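Long-range contacts in tyrosinase (PDB 5ZRD), which uses a dicopper centre to hydroxylate monophenols to catechols and, as in other tyrosinases, to oxidise these further to o-quinones: residues V178-V186 against T195-P203; L282-D292 against G439-A447. All coordinates share one frame; numbering follows the deposited sequence.

Contact 1 of 2, residues V178-V186 against T195-P203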
loop_
_atom_site.group_PDB
_atom_site.type_symbol
_atom_site.label_atom_id
_atom_site.label_comp_id
_atom_site.label_asym_id
_atom_site.label_seq_id
_atom_site.Cartn_x
_atom_site.Cartn_y
_atom_site.Cartn_z
ATOM N N VAL A 178 16.970 -31.265 10.516
ATOM C CA VAL A 178 17.777 -31.594 11.679
ATOM C C VAL A 178 17.008 -31.348 12.973
ATOM O O VAL A 178 16.154 -30.520 13.046
ATOM C CB VAL A 178 19.095 -30.791 11.701
ATOM C CG1 VAL A 178 19.894 -31.075 10.446
ATOM C CG2 VAL A 178 18.886 -29.288 11.878
ATOM N N ARG A 179 17.444 -32.077 13.986
ATOM C CA ARG A 179 16.998 -32.017 15.343
ATOM C C ARG A 179 18.168 -31.567 16.215
ATOM O O ARG A 179 19.322 -31.545 15.763
ATOM C CB ARG A 179 16.531 -33.410 15.772
ATOM C CG ARG A 179 15.272 -33.886 15.047
ATOM C CD ARG A 179 15.100 -35.389 15.116
ATOM N NE ARG A 179 13.991 -35.829 14.259
ATOM C CZ ARG A 179 13.775 -37.091 13.960
ATOM N NH1 ARG A 179 14.446 -38.022 14.616
ATOM N NH2 ARG A 179 12.925 -37.427 13.000
ATOM N N TYR A 180 17.843 -31.152 17.428
ATOM C CA TYR A 180 18.826 -30.936 18.455
ATOM C C TYR A 180 19.831 -32.087 18.394
ATOM O O TYR A 180 19.409 -33.214 18.309
ATOM C CB TYR A 180 18.109 -30.883 19.794
ATOM C CG TYR A 180 18.953 -30.769 21.031
ATOM C CD1 TYR A 180 19.463 -31.901 21.660
ATOM C CD2 TYR A 180 19.174 -29.539 21.626
ATOM C CE1 TYR A 180 20.239 -31.805 22.805
ATOM C CE2 TYR A 180 19.934 -29.423 22.778
ATOM C CZ TYR A 180 20.459 -30.565 23.378
ATOM O OH TYR A 180 21.135 -30.456 24.557
ATOM N N PRO A 181 21.131 -31.808 18.450
ATOM C CA PRO A 181 21.686 -30.481 18.863
ATOM C C PRO A 181 22.161 -29.655 17.666
ATOM O O PRO A 181 22.936 -28.723 17.832
ATOM C CB PRO A 181 22.916 -30.864 19.697
ATOM C CG PRO A 181 23.445 -32.039 18.906
ATOM C CD PRO A 181 22.213 -32.803 18.443
ATOM N N LEU A 182 21.664 -29.976 16.483
ATOM C CA LEU A 182 22.082 -29.300 15.225
ATOM C C LEU A 182 21.174 -28.110 14.865
ATOM O O LEU A 182 20.020 -27.983 15.326
ATOM C CB LEU A 182 22.069 -30.321 14.084
ATOM C CG LEU A 182 23.021 -31.508 14.236
ATOM C CD1 LEU A 182 23.075 -32.325 12.939
ATOM C CD2 LEU A 182 24.409 -31.019 14.593
ATOM N N SER A 183 21.736 -27.257 13.996
ATOM C CA SER A 183 21.071 -26.123 13.424
ATOM C C SER A 183 20.834 -26.327 11.923
ATOM O O SER A 183 21.697 -26.851 11.171
ATOM C CB SER A 183 21.881 -24.893 13.670
ATOM O OG SER A 183 21.178 -23.738 13.250
ATOM N N GLY A 184 19.674 -25.873 11.456
ATOM C CA GLY A 184 19.440 -25.851 10.004
ATOM C C GLY A 184 18.836 -24.555 9.494
ATOM O O GLY A 184 18.108 -24.578 8.537
ATOM N N LEU A 185 19.192 -23.420 10.057
ATOM C CA LEU A 185 18.719 -22.139 9.521
ATOM C C LEU A 185 19.803 -21.617 8.558
ATOM O O LEU A 185 20.921 -21.396 8.986
ATOM C CB LEU A 185 18.456 -21.190 10.693
ATOM C CG LEU A 185 17.599 -19.970 10.393
ATOM C CD1 LEU A 185 16.112 -20.337 10.236
ATOM C CD2 LEU A 185 17.779 -18.929 11.494
ATOM N N VAL A 186 19.495 -21.474 7.275
ATOM C CA VAL A 186 20.542 -21.377 6.232
ATOM C C VAL A 186 20.215 -20.331 5.138
ATOM O O VAL A 186 20.951 -20.235 4.140
ATOM C CB VAL A 186 20.786 -22.765 5.608
ATOM C CG1 VAL A 186 21.400 -23.713 6.602
ATOM C CG2 VAL A 186 19.547 -23.399 5.007
ATOM N N THR A 195 25.158 -21.492 11.485
ATOM C CA THR A 195 24.829 -22.889 11.419
ATOM C C THR A 195 26.081 -23.763 11.253
ATOM O O THR A 195 26.153 -24.836 11.839
ATOM C CB THR A 195 23.836 -23.110 10.276
ATOM O OG1 THR A 195 22.566 -22.730 10.782
ATOM C CG2 THR A 195 23.792 -24.524 9.775
ATOM N N LYS A 196 27.023 -23.360 10.403
ATOM C CA LYS A 196 28.199 -24.210 10.103
ATOM C C LYS A 196 29.151 -24.274 11.314
ATOM O O LYS A 196 29.678 -25.328 11.617
ATOM C CB LYS A 196 28.894 -23.721 8.826
ATOM C CG LYS A 196 28.363 -24.387 7.565
ATOM C CD LYS A 196 28.274 -23.485 6.360
ATOM C CE LYS A 196 29.613 -23.155 5.735
ATOM N NZ LYS A 196 29.428 -22.540 4.399
ATOM N N ILE A 197 29.316 -23.146 11.997
ATOM C CA ILE A 197 30.132 -23.034 13.195
ATOM C C ILE A 197 29.507 -23.932 14.270
ATOM O O ILE A 197 30.144 -24.882 14.734
ATOM C CB ILE A 197 30.246 -21.556 13.631
ATOM C CG1 ILE A 197 31.006 -20.723 12.591
ATOM C CG2 ILE A 197 30.877 -21.406 15.013
ATOM C CD1 ILE A 197 30.955 -19.206 12.834
ATOM N N HIS A 198 28.228 -23.684 14.564
ATOM C CA HIS A 198 27.444 -24.459 15.531
ATOM C C HIS A 198 27.535 -25.966 15.238
ATOM O O HIS A 198 27.847 -26.782 16.148
ATOM C CB HIS A 198 25.982 -23.970 15.600
ATOM C CG HIS A 198 25.169 -24.796 16.535
ATOM N ND1 HIS A 198 24.871 -24.385 17.830
ATOM C CD2 HIS A 198 24.684 -26.049 16.392
ATOM C CE1 HIS A 198 24.192 -25.343 18.431
ATOM N NE2 HIS A 198 24.087 -26.402 17.569
ATOM N N ASN A 199 27.298 -26.368 14.001
ATOM C CA ASN A 199 27.265 -27.810 13.730
ATOM C C ASN A 199 28.672 -28.437 13.810
ATOM O O ASN A 199 28.786 -29.633 14.101
ATOM C CB ASN A 199 26.595 -28.102 12.393
ATOM C CG ASN A 199 25.095 -27.869 12.448
ATOM O OD1 ASN A 199 24.533 -27.616 13.520
ATOM N ND2 ASN A 199 24.430 -27.986 11.310
ATOM N N ALA A 200 29.731 -27.662 13.535
ATOM C CA ALA A 200 31.104 -28.174 13.697
ATOM C C ALA A 200 31.300 -28.679 15.137
ATOM O O ALA A 200 32.017 -29.641 15.334
ATOM C CB ALA A 200 32.121 -27.106 13.348
ATOM N N LYS A 201 30.613 -28.086 16.122
ATOM C CA LYS A 201 30.730 -28.545 17.512
ATOM C C LYS A 201 30.020 -29.885 17.756
ATOM O O LYS A 201 30.051 -30.355 18.877
ATOM C CB LYS A 201 30.138 -27.527 18.481
ATOM C CG LYS A 201 30.856 -26.189 18.498
ATOM C CD LYS A 201 30.222 -25.140 19.383
ATOM C CE LYS A 201 30.592 -23.744 18.924
ATOM N NZ LYS A 201 29.990 -22.698 19.781
ATOM N N PHE A 202 29.394 -30.514 16.757
ATOM C CA PHE A 202 28.534 -31.673 17.049
ATOM C C PHE A 202 28.617 -32.700 15.924
ATOM O O PHE A 202 27.583 -33.093 15.370
ATOM C CB PHE A 202 27.082 -31.240 17.267
ATOM C CG PHE A 202 26.876 -30.437 18.518
ATOM C CD1 PHE A 202 26.846 -31.063 19.751
ATOM C CD2 PHE A 202 26.746 -29.063 18.469
ATOM C CE1 PHE A 202 26.666 -30.331 20.911
ATOM C CE2 PHE A 202 26.572 -28.329 19.630
ATOM C CZ PHE A 202 26.537 -28.965 20.852
ATOM N N PRO A 203 29.838 -33.187 15.644
ATOM C CA PRO A 203 30.141 -33.972 14.432
ATOM C C PRO A 203 29.743 -35.451 14.459
ATOM O O PRO A 203 29.750 -36.071 13.426
ATOM C CB PRO A 203 31.673 -33.954 14.312
ATOM C CG PRO A 203 32.189 -33.338 15.614
ATOM C CD PRO A 203 31.000 -33.209 16.543
#
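The hydroxyl of T195 is gripped by two groups of the loop: its OG1 gives a hydrogen bond to the carbonyl O of L185 at 2.8 Å and accepts one from S183 OG at 3.0 Å. One helical side chain thereby ties together the backbone of one loop residue and the hydroxyl of another two positions earlier. S183 OG reaches T195 because it stands anti to its own backbone N (chi1 -173°). One turn further along the helix, N199 holds the main chain of S183 with both ends of its amide. S183 N donates to N199 OD1 at 2.9 Å, in the carbonyl plane and on a lone pair, while N199 ND2 donates to S183 O at 3.0 Å; with two bonds on one residue, the amide cannot turn over without losing both. The shortest bond comes from H198, whose NE2 meets P181 O at 2.6 Å, straight and in the plane of the imidazole. This places a proton on NE2. P181, which follows a cis peptide bond, lays CB over the face of the F202 ring, a CH-pi contact 4.0 Å from the centroid. L182 CD2 packs against F202 CB at 3.8 Å, next to the N199 amide oxygen. The contact lies within the central tyrosinase domain, away from the copper ligands, and fastens the loop after strand 165-167 to the C-terminal turns of helix 189-200. Helix 205-221 borders it, with N208 beside P181 and L182 and L211 against F202.

Contact 2 of 2, residues L282-D292 against G439-A447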
loop_
_atom_site.group_PDB
_atom_site.type_symbol
_atom_site.label_atom_id
_atom_site.label_comp_id
_atom_site.label_asym_id
_atom_site.label_seq_id
_atom_site.Cartn_x
_atom_site.Cartn_y
_atom_site.Cartn_z
ATOM N N LEU A 282 10.218 -27.744 21.393
ATOM C CA LEU A 282 11.429 -27.020 21.685
ATOM C C LEU A 282 12.557 -27.995 22.063
ATOM O O LEU A 282 13.702 -27.772 21.729
ATOM C CB LEU A 282 11.186 -25.998 22.798
ATOM C CG LEU A 282 10.179 -24.892 22.506
ATOM C CD1 LEU A 282 10.447 -23.669 23.369
ATOM C CD2 LEU A 282 10.145 -24.490 21.041
ATOM N N ALA A 283 12.255 -29.050 22.793
ATOM C CA ALA A 283 13.279 -30.011 23.197
ATOM C C ALA A 283 13.887 -30.687 21.960
ATOM O O ALA A 283 15.112 -30.687 21.736
ATOM C CB ALA A 283 12.678 -31.026 24.128
ATOM N N VAL A 284 13.020 -31.255 21.131
ATOM C CA VAL A 284 13.441 -31.914 19.913
ATOM C C VAL A 284 14.049 -30.905 18.930
ATOM O O VAL A 284 14.940 -31.251 18.157
ATOM C CB VAL A 284 12.253 -32.646 19.287
ATOM C CG1 VAL A 284 12.580 -33.086 17.871
ATOM C CG2 VAL A 284 11.821 -33.828 20.138
ATOM N N GLY A 285 13.568 -29.668 18.925
ATOM C CA GLY A 285 13.939 -28.669 17.881
ATOM C C GLY A 285 15.014 -27.656 18.300
ATOM O O GLY A 285 15.231 -26.676 17.558
ATOM N N GLY A 286 15.656 -27.824 19.464
ATOM C CA GLY A 286 16.964 -27.188 19.725
ATOM C C GLY A 286 17.165 -26.521 21.086
ATOM O O GLY A 286 18.254 -25.937 21.312
ATOM N N PHE A 287 16.194 -26.567 22.004
ATOM C CA PHE A 287 16.367 -25.967 23.338
ATOM C C PHE A 287 16.770 -27.027 24.383
ATOM O O PHE A 287 16.041 -28.028 24.640
ATOM C CB PHE A 287 15.075 -25.278 23.766
ATOM C CG PHE A 287 14.724 -24.083 22.931
ATOM C CD1 PHE A 287 14.207 -24.244 21.663
ATOM C CD2 PHE A 287 14.925 -22.802 23.408
ATOM C CE1 PHE A 287 13.902 -23.150 20.873
ATOM C CE2 PHE A 287 14.581 -21.706 22.634
ATOM C CZ PHE A 287 14.079 -21.885 21.366
ATOM N N ASP A 288 17.951 -26.813 24.960
ATOM C CA ASP A 288 18.442 -27.514 26.156
ATOM C C ASP A 288 17.517 -27.206 27.301
ATOM O O ASP A 288 17.314 -26.026 27.532
ATOM C CB ASP A 288 19.830 -26.938 26.530
ATOM C CG ASP A 288 20.853 -28.008 26.909
ATOM O OD1 ASP A 288 20.516 -29.201 27.107
ATOM O OD2 ASP A 288 22.044 -27.638 27.000
ATOM N N TYR A 289 16.962 -28.184 28.047
ATOM C CA TYR A 289 16.163 -27.795 29.271
ATOM C C TYR A 289 17.015 -26.892 30.178
ATOM O O TYR A 289 16.492 -25.953 30.811
ATOM C CB TYR A 289 15.663 -28.972 30.117
ATOM C CG TYR A 289 14.534 -28.615 31.063
ATOM C CD1 TYR A 289 13.324 -28.145 30.568
ATOM C CD2 TYR A 289 14.652 -28.743 32.448
ATOM C CE1 TYR A 289 12.266 -27.822 31.408
ATOM C CE2 TYR A 289 13.610 -28.398 33.304
ATOM C CZ TYR A 289 12.400 -27.950 32.785
ATOM O OH TYR A 289 11.323 -27.634 33.584
ATOM N N GLY A 290 18.318 -27.172 30.207
ATOM C CA GLY A 290 19.292 -26.248 30.771
ATOM C C GLY A 290 19.118 -26.155 32.272
ATOM O O GLY A 290 18.677 -27.118 32.911
ATOM N N GLY A 291 19.439 -25.000 32.837
ATOM C CA GLY A 291 19.310 -24.834 34.276
ATOM C C GLY A 291 19.090 -23.388 34.691
ATOM O O GLY A 291 18.230 -22.649 34.140
ATOM N N ASP A 292 19.954 -23.002 35.633
ATOM C CA ASP A 292 19.772 -21.923 36.600
ATOM C C ASP A 292 20.336 -20.532 36.160
ATOM O O ASP A 292 20.193 -19.517 36.872
ATOM C CB ASP A 292 20.465 -22.416 37.869
ATOM C CG ASP A 292 20.118 -21.619 39.056
ATOM O OD1 ASP A 292 19.305 -20.683 38.938
ATOM O OD2 ASP A 292 20.669 -21.928 40.117
ATOM N N GLY A 439 11.775 -16.025 16.613
ATOM C CA GLY A 439 11.818 -17.445 16.951
ATOM C C GLY A 439 11.231 -17.794 18.323
ATOM O O GLY A 439 10.814 -16.935 19.087
ATOM N N SER A 440 11.269 -19.080 18.649
ATOM C CA SER A 440 10.681 -19.627 19.879
ATOM C C SER A 440 11.521 -19.220 21.090
ATOM O O SER A 440 12.680 -18.807 20.912
ATOM C CB SER A 440 10.568 -21.135 19.789
ATOM O OG SER A 440 9.768 -21.529 18.673
ATOM N N PHE A 441 10.936 -19.306 22.294
ATOM C CA PHE A 441 11.650 -18.949 23.534
ATOM C C PHE A 441 10.988 -19.587 24.758
ATOM O O PHE A 441 9.842 -20.007 24.733
ATOM C CB PHE A 441 11.830 -17.435 23.693
ATOM C CG PHE A 441 10.600 -16.602 23.898
ATOM C CD1 PHE A 441 9.859 -16.155 22.824
ATOM C CD2 PHE A 441 10.213 -16.203 25.161
ATOM C CE1 PHE A 441 8.716 -15.383 23.010
ATOM C CE2 PHE A 441 9.073 -15.430 25.352
ATOM C CZ PHE A 441 8.334 -15.007 24.276
ATOM N N ILE A 442 11.791 -19.712 25.816
ATOM C CA ILE A 442 11.368 -20.309 27.057
ATOM C C ILE A 442 11.538 -19.276 28.169
ATOM O O ILE A 442 12.505 -18.532 28.165
ATOM C CB ILE A 442 12.162 -21.576 27.384
ATOM C CG1 ILE A 442 12.179 -22.567 26.214
ATOM C CG2 ILE A 442 11.614 -22.192 28.665
ATOM C CD1 ILE A 442 13.206 -23.667 26.363
ATOM N N MET A 443 10.539 -19.221 29.062
ATOM C CA MET A 443 10.596 -18.463 30.298
ATOM C C MET A 443 10.715 -19.482 31.435
ATOM O O MET A 443 9.943 -20.431 31.464
ATOM C CB MET A 443 9.342 -17.611 30.497
ATOM C CG MET A 443 9.175 -16.571 29.455
ATOM S SD MET A 443 7.629 -15.634 29.595
ATOM C CE MET A 443 7.795 -15.014 31.268
ATOM N N LYS A 444 11.717 -19.313 32.300
ATOM C CA LYS A 444 11.943 -20.165 33.470
ATOM C C LYS A 444 11.867 -19.265 34.702
ATOM O O LYS A 444 12.482 -18.210 34.711
ATOM C CB LYS A 444 13.303 -20.857 33.369
ATOM C CG LYS A 444 13.344 -22.072 32.458
ATOM C CD LYS A 444 14.663 -22.779 32.498
ATOM C CE LYS A 444 14.626 -24.039 33.331
ATOM N NZ LYS A 444 15.927 -24.748 33.309
ATOM N N ALA A 445 11.036 -19.597 35.679
ATOM C CA ALA A 445 10.815 -18.680 36.803
ATOM C C ALA A 445 11.491 -19.242 38.054
ATOM O O ALA A 445 11.463 -20.446 38.283
ATOM C CB ALA A 445 9.341 -18.440 37.015
ATOM N N TYR A 446 12.095 -18.347 38.836
ATOM C CA TYR A 446 12.781 -18.687 40.079
ATOM C C TYR A 446 12.366 -17.735 41.208
ATOM O O TYR A 446 12.073 -16.548 41.009
ATOM C CB TYR A 446 14.301 -18.615 39.901
ATOM C CG TYR A 446 14.828 -19.573 38.877
ATOM C CD1 TYR A 446 15.175 -20.867 39.210
ATOM C CD2 TYR A 446 14.914 -19.209 37.547
ATOM C CE1 TYR A 446 15.642 -21.767 38.259
ATOM C CE2 TYR A 446 15.374 -20.093 36.581
ATOM C CZ TYR A 446 15.739 -21.379 36.934
ATOM O OH TYR A 446 16.181 -22.252 35.980
ATOM N N ALA A 447 12.385 -18.267 42.416
ATOM C CA ALA A 447 12.260 -17.447 43.628
ATOM C C ALA A 447 13.484 -17.707 44.532
ATOM O O ALA A 447 13.879 -18.870 44.793
ATOM C CB ALA A 447 10.943 -17.744 44.327
HETATM O O HOH W 1 16.259 -26.610 35.331
#
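L282 and F287 pack against S440 and I442 where helix 274-285 ends in a Schellman motif, G286 taking the positive phi, and the chain runs on beside strand 441-450 of a mixed beta sheet. The apolar part is built round I442: its CG1 lies 3.5 Å from L282 CD1, and its CD1 is as close to F287 CD2. L282 CD2 reaches S440 CB, and S440 O sits at the edge of the F287 ring, near its plane. This packing backs the helix that carries the copper ligands H277 and H281.

Farther along the strand the contact turns polar. K444 NZ donates to Y289 O at 2.8 Å and, more loosely, to G291 O at 3.2 Å; a water also accepts from it. The bend at chi3 (103°) brings the ammonium over one face of the Y289 ring, a cation-pi contact 4.5 Å from the centroid, while Y289 OH is held by Y460 and H463. E506 of strand 502-509 touches the K444 side chain.

Y446 OH has both G291 O, at 2.8 Å, and E506 OE1 within bonding range. Over one face of the Y446 ring, toward its rim, the poorly ordered D292 tentatively places OD1 3.9 Å from CE1.

From the N terminus, the chain first passes through the loop 178-186, turns into helix 189-200 and closes contact 1 after only eight intervening residues. Contact 2 opens later, at the end of helix 274-285, and closes 146 residues on, at strand 441-450. The two loops follow in series, neither nested nor crossed. Contact 1 is local, binding a loop to the next helix, whereas contact 2 joins helix 274-285, one of those that carry copper ligands, to the sheet. They meet directly at Y180: its N lies 3.0 Å from V284 O, a probable hydrogen bond, and its ring OH approaches D288. Helix 205-221 also touches both contacts.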